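Putative oxidoreductase with NAD(P)-binding Rossmann-fold domain (Clostridium difficile, PDB 3UUW) is a putative dehydrogenase that probably binds NAD(P) in a Rossmann-fold domain to carry out an oxidation or reduction whose substrate is not known. Local coordinates at residues K84-N88 and L89-V93; G15-A18 and Q19-L23. All coordinates share one frame; numbering follows the deposited sequence.

Both contacts are local, each within one continuous run of chain, and both belong to beta-alpha-beta units of the nucleotide-binding domain; their centres lie about 21 Å apart and their nearest atoms about 10 Å. Contact 2 (15-18 with 19-23) starts helix 16-26 after strand 8-12, whereas contact 1 (84-88 with 89-93) ends helix 79-88 and leads into strand 92-95. Each is partly buried. In contact 1 a Schellman motif closes the helix, and Leu86 with Val91 and Val93 packs the helix end onto the strand side. Contact 2 mixes such burial with a wider helical turn, a tyrosine joined to polar partners and a lysine facing another subunit.

Contact 1: K84-N88 and L89-V93; sequences KILLN and LGVHV
Leu86 O receives Val91 N at 3.3 Å in a nearly straight bond (168° at the hydrogen), and Leu87 O receives Gly90 N at 3.0 Å. Together they form a Schellman motif, which closes helix 79-88 and turns the chain toward strand 92-95 of the Rossmann-type beta-alpha-beta unit. Gly90 suits the turning point because its phi is positive, a conformation that glycine adopts without strain from a side chain. Its N-H reaches Leu87 O from well above the carbonyl plane (68° out of it). One residue earlier, Leu89 N makes two weak, bent bonds, to Ile85 O and Leu86 O, where the helix is running out.

Beyond the cap, apolar branches join the last turn to the returning chain. Leu86 is the middle of this packing: its CB lies 3.6 Å from Val91 CG2 and 3.8 Å from Val93 CG2, and its side chain crosses that of Val93 at about a right angle. Val91 CG2 lies between its own backbone N and carbonyl carbon (chi1 to CG1 -56°), which turns this methyl toward the helix end, 3.3 Å from Leu86 O. Beta-branched valines fit here, being at home in extended chain and offering a methyl close to the backbone. Leu86 also rests on Ile70 of strand 69-72 and on helix 60-64, while Leu87 covers the side toward helix 103-116. On the more open flank Ile85 CG2 runs beside Leu89 CD1 at 4.0 Å. Val91 O is buried with no polar partner in the model; it meets the methyl Leu87 CD2 at 3.7 Å.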
loop_
_atom_site.group_PDB
_atom_site.type_symbol
_atom_site.label_atom_id
_atom_site.label_comp_id
_atom_site.label_asym_id
_atom_site.label_seq_id
_atom_site.Cartn_x
_atom_site.Cartn_y
_atom_site.Cartn_z
ATOM N N LYS A 84 38.785 15.165 -23.687
ATOM C CA LYS A 84 39.785 16.114 -24.130
ATOM C C LYS A 84 39.821 16.120 -25.669
ATOM O O LYS A 84 39.797 17.177 -26.280
ATOM C CB LYS A 84 41.138 15.781 -23.493
ATOM C CG LYS A 84 42.246 16.772 -23.726
ATOM C CD LYS A 84 43.320 16.662 -22.612
ATOM C CE LYS A 84 43.646 15.198 -22.226
ATOM N NZ LYS A 84 44.872 15.051 -21.368
ATOM N N ILE A 85 39.828 14.938 -26.285
ATOM C CA ILE A 85 39.785 14.822 -27.756
ATOM C C ILE A 85 38.530 15.488 -28.356
ATOM O O ILE A 85 38.613 16.270 -29.312
ATOM C CB ILE A 85 39.821 13.346 -28.182
ATOM C CG1 ILE A 85 41.197 12.740 -27.875
ATOM C CG2 ILE A 85 39.462 13.192 -29.666
ATOM C CD1 ILE A 85 41.237 11.228 -27.991
ATOM N N LEU A 86 37.374 15.200 -27.764
ATOM C CA LEU A 86 36.098 15.691 -28.277
ATOM C C LEU A 86 35.969 17.205 -28.211
ATOM O O LEU A 86 35.590 17.843 -29.178
ATOM C CB LEU A 86 34.938 15.031 -27.510
ATOM C CG LEU A 86 34.789 13.515 -27.702
ATOM C CD1 LEU A 86 33.625 12.938 -26.843
ATOM C CD2 LEU A 86 34.577 13.202 -29.182
ATOM N N LEU A 87 36.312 17.769 -27.060
ATOM C CA LEU A 87 36.249 19.208 -26.884
ATOM C C LEU A 87 37.215 19.892 -27.853
ATOM O O LEU A 87 36.895 20.917 -28.439
ATOM C CB LEU A 87 36.536 19.589 -25.423
ATOM C CG LEU A 87 35.514 19.128 -24.388
ATOM C CD1 LEU A 87 36.011 19.426 -22.969
ATOM C CD2 LEU A 87 34.145 19.755 -24.644
ATOM N N ASN A 88 38.380 19.304 -28.072
ATOM C CA ASN A 88 39.337 19.906 -28.985
ATOM C C ASN A 88 38.904 19.813 -30.451
ATOM O O ASN A 88 39.356 20.614 -31.277
ATOM C CB ASN A 88 40.742 19.361 -28.747
ATOM C CG ASN A 88 41.419 20.046 -27.583
ATOM O OD1 ASN A 88 41.351 21.266 -27.459
ATOM N ND2 ASN A 88 42.084 19.281 -26.739
ATOM N N LEU A 89 38.004 18.870 -30.749
ATOM C CA LEU A 89 37.402 18.733 -32.066
ATOM C C LEU A 89 36.103 19.550 -32.213
ATOM O O LEU A 89 35.453 19.493 -33.258
ATOM C CB LEU A 89 37.159 17.257 -32.412
ATOM C CG LEU A 89 38.387 16.459 -32.843
ATOM C CD1 LEU A 89 38.042 14.976 -32.893
ATOM C CD2 LEU A 89 38.929 16.966 -34.204
ATOM N N GLY A 90 35.735 20.311 -31.179
ATOM C CA GLY A 90 34.632 21.273 -31.272
ATOM C C GLY A 90 33.237 20.721 -31.075
ATOM O O GLY A 90 32.270 21.311 -31.551
ATOM N N VAL A 91 33.123 19.630 -30.332
ATOM C CA VAL A 91 31.802 19.043 -30.102
ATOM C C VAL A 91 31.381 19.184 -28.638
ATOM O O VAL A 91 32.191 19.019 -27.740
ATOM C CB VAL A 91 31.728 17.558 -30.528
ATOM C CG1 VAL A 91 32.135 17.392 -32.012
ATOM C CG2 VAL A 91 32.584 16.694 -29.653
ATOM N N HIS A 92 30.096 19.473 -28.428
ATOM C CA HIS A 92 29.497 19.494 -27.087
ATOM C C HIS A 92 29.472 18.064 -26.595
ATOM O O HIS A 92 29.356 17.113 -27.392
ATOM C CB HIS A 92 28.062 19.999 -27.110
ATOM C CG HIS A 92 27.891 21.345 -27.727
ATOM N ND1 HIS A 92 28.052 22.518 -27.019
ATOM C CD2 HIS A 92 27.568 21.707 -28.985
ATOM C CE1 HIS A 92 27.822 23.541 -27.816
ATOM N NE2 HIS A 92 27.527 23.080 -29.015
ATOM N N VAL A 93 29.560 17.875 -25.282
ATOM C CA VAL A 93 29.632 16.524 -24.740
ATOM C C VAL A 93 28.695 16.307 -23.576
ATOM O O VAL A 93 28.668 17.106 -22.638
ATOM C CB VAL A 93 31.045 16.210 -24.272
ATOM C CG1 VAL A 93 31.114 14.794 -23.630
ATOM C CG2 VAL A 93 32.008 16.313 -25.448
#

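Contact 2: G15-A18 and Q19-L23; sequences GSIA and QKAYL
Ile17 and Lys20 lie side by side and point the same way. Lys20 CG stands between the backbone N and the carbonyl carbon (chi1 76°), and the chain beyond is extended, which brings CE alongside Ile17 CD1 at 3.6 Å while the charged end meets Trp260 of a second subunit in a cation-pi contact. Ile17 also runs alongside Tyr22: its CG2, anti to the backbone N, stands 4.0 Å from Tyr22 CE2. Ile17 O and Ala18 CA lie at the edge of that ring, near its plane. The ring stacks with His73 and meets Phe269 edge-to-face, while Tyr22 OH is hydrogen-bonded to Tyr94 OH and Asp96 OD1, which is why an aromatic residue with a hydroxyl suits this place. The side chain of Gln19 runs back along the first turn, with CG 3.3 Å from Gly15 O and NE2 bonded to Leu14 O.

Gly15, at the N-cap, accepts Gln19 N through its O at 3.0 Å, whereas Ala18 O takes two donors: Tyr22 N at 3.3 Å from above the carbonyl plane and Leu23 N at 2.8 Å, nearly straight (172°), in a wider pi-type turn. Ala18 is small enough to pack against Met11 of strand 8-12. Gly15 and Ala18 fit the GxGxxA pattern of a Rossmann fold, whose glycine here probably lets a dinucleotide approach the start of helix 16-26 closely.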
loop_
_atom_site.group_PDB
_atom_site.type_symbol
_atom_site.label_atom_id
_atom_site.label_comp_id
_atom_site.label_asym_id
_atom_site.label_seq_id
_atom_site.Cartn_x
_atom_site.Cartn_y
_atom_site.Cartn_z
ATOM N N GLY A 15 27.608 0.348 -24.616
ATOM C CA GLY A 15 27.507 -0.642 -23.542
ATOM C C GLY A 15 26.104 -0.772 -22.959
ATOM O O GLY A 15 25.134 -0.276 -23.521
ATOM N N SER A 16 25.991 -1.431 -21.814
ATOM C CA SER A 16 24.662 -1.728 -21.270
ATOM C C SER A 16 23.877 -0.453 -20.915
ATOM O O SER A 16 22.686 -0.382 -21.165
ATOM C CB SER A 16 24.747 -2.694 -20.087
ATOM O OG SER A 16 25.309 -2.060 -18.957
ATOM N N ILE A 17 24.540 0.549 -20.359
ATOM C CA ILE A 17 23.871 1.809 -20.025
ATOM C C ILE A 17 23.374 2.537 -21.278
ATOM O O ILE A 17 22.234 3.012 -21.340
ATOM C CB ILE A 17 24.796 2.703 -19.171
ATOM C CG1 ILE A 17 25.139 1.995 -17.851
ATOM C CG2 ILE A 17 24.159 4.013 -18.916
ATOM C CD1 ILE A 17 23.928 1.579 -17.037
ATOM N N ALA A 18 24.199 2.616 -22.314
ATOM C CA ALA A 18 23.743 3.226 -23.555
ATOM C C ALA A 18 22.524 2.475 -24.103
ATOM O O ALA A 18 21.537 3.092 -24.523
ATOM C CB ALA A 18 24.867 3.228 -24.618
ATOM N N GLN A 19 22.603 1.145 -24.072
ATOM C CA GLN A 19 21.540 0.301 -24.619
ATOM C C GLN A 19 20.216 0.399 -23.876
ATOM O O GLN A 19 19.160 0.287 -24.505
ATOM C CB GLN A 19 21.999 -1.158 -24.702
ATOM C CG GLN A 19 23.029 -1.363 -25.806
ATOM C CD GLN A 19 23.421 -2.797 -25.944
ATOM O OE1 GLN A 19 22.570 -3.669 -26.148
ATOM N NE2 GLN A 19 24.695 -3.063 -25.798
ATOM N N LYS A 20 20.241 0.589 -22.562
ATOM C CA LYS A 20 18.985 0.611 -21.810
ATOM C C LYS A 20 18.462 2.000 -21.437
ATOM O O LYS A 20 17.249 2.154 -21.290
ATOM C CB LYS A 20 19.090 -0.248 -20.535
ATOM C CG LYS A 20 19.867 0.376 -19.408
ATOM C CD LYS A 20 19.907 -0.566 -18.212
ATOM C CE LYS A 20 20.671 0.033 -17.063
ATOM N NZ LYS A 20 20.693 -0.886 -15.903
ATOM N N ALA A 21 19.361 2.983 -21.290
ATOM C CA ALA A 21 19.002 4.338 -20.777
ATOM C C ALA A 21 19.024 5.460 -21.785
ATOM O O ALA A 21 18.431 6.541 -21.514
ATOM C CB ALA A 21 19.924 4.717 -19.611
ATOM N N TYR A 22 19.724 5.261 -22.917
ATOM C CA TYR A 22 19.881 6.317 -23.926
ATOM C C TYR A 22 19.398 5.977 -25.319
ATOM O O TYR A 22 18.577 6.734 -25.874
ATOM C CB TYR A 22 21.318 6.826 -23.951
ATOM C CG TYR A 22 21.673 7.495 -22.656
ATOM C CD1 TYR A 22 21.285 8.805 -22.411
ATOM C CD2 TYR A 22 22.310 6.798 -21.636
ATOM C CE1 TYR A 22 21.593 9.437 -21.208
ATOM C CE2 TYR A 22 22.618 7.411 -20.422
ATOM C CZ TYR A 22 22.248 8.719 -20.208
ATOM O OH TYR A 22 22.549 9.349 -19.011
ATOM N N LEU A 23 19.869 4.855 -25.882
ATOM C CA LEU A 23 19.460 4.435 -27.224
ATOM C C LEU A 23 17.941 4.394 -27.373
ATOM O O LEU A 23 17.415 4.902 -28.389
ATOM C CB LEU A 23 20.128 3.107 -27.629
ATOM C CG LEU A 23 21.583 3.264 -28.087
ATOM C CD1 LEU A 23 22.333 1.950 -28.119
ATOM C CD2 LEU A 23 21.638 3.985 -29.457
#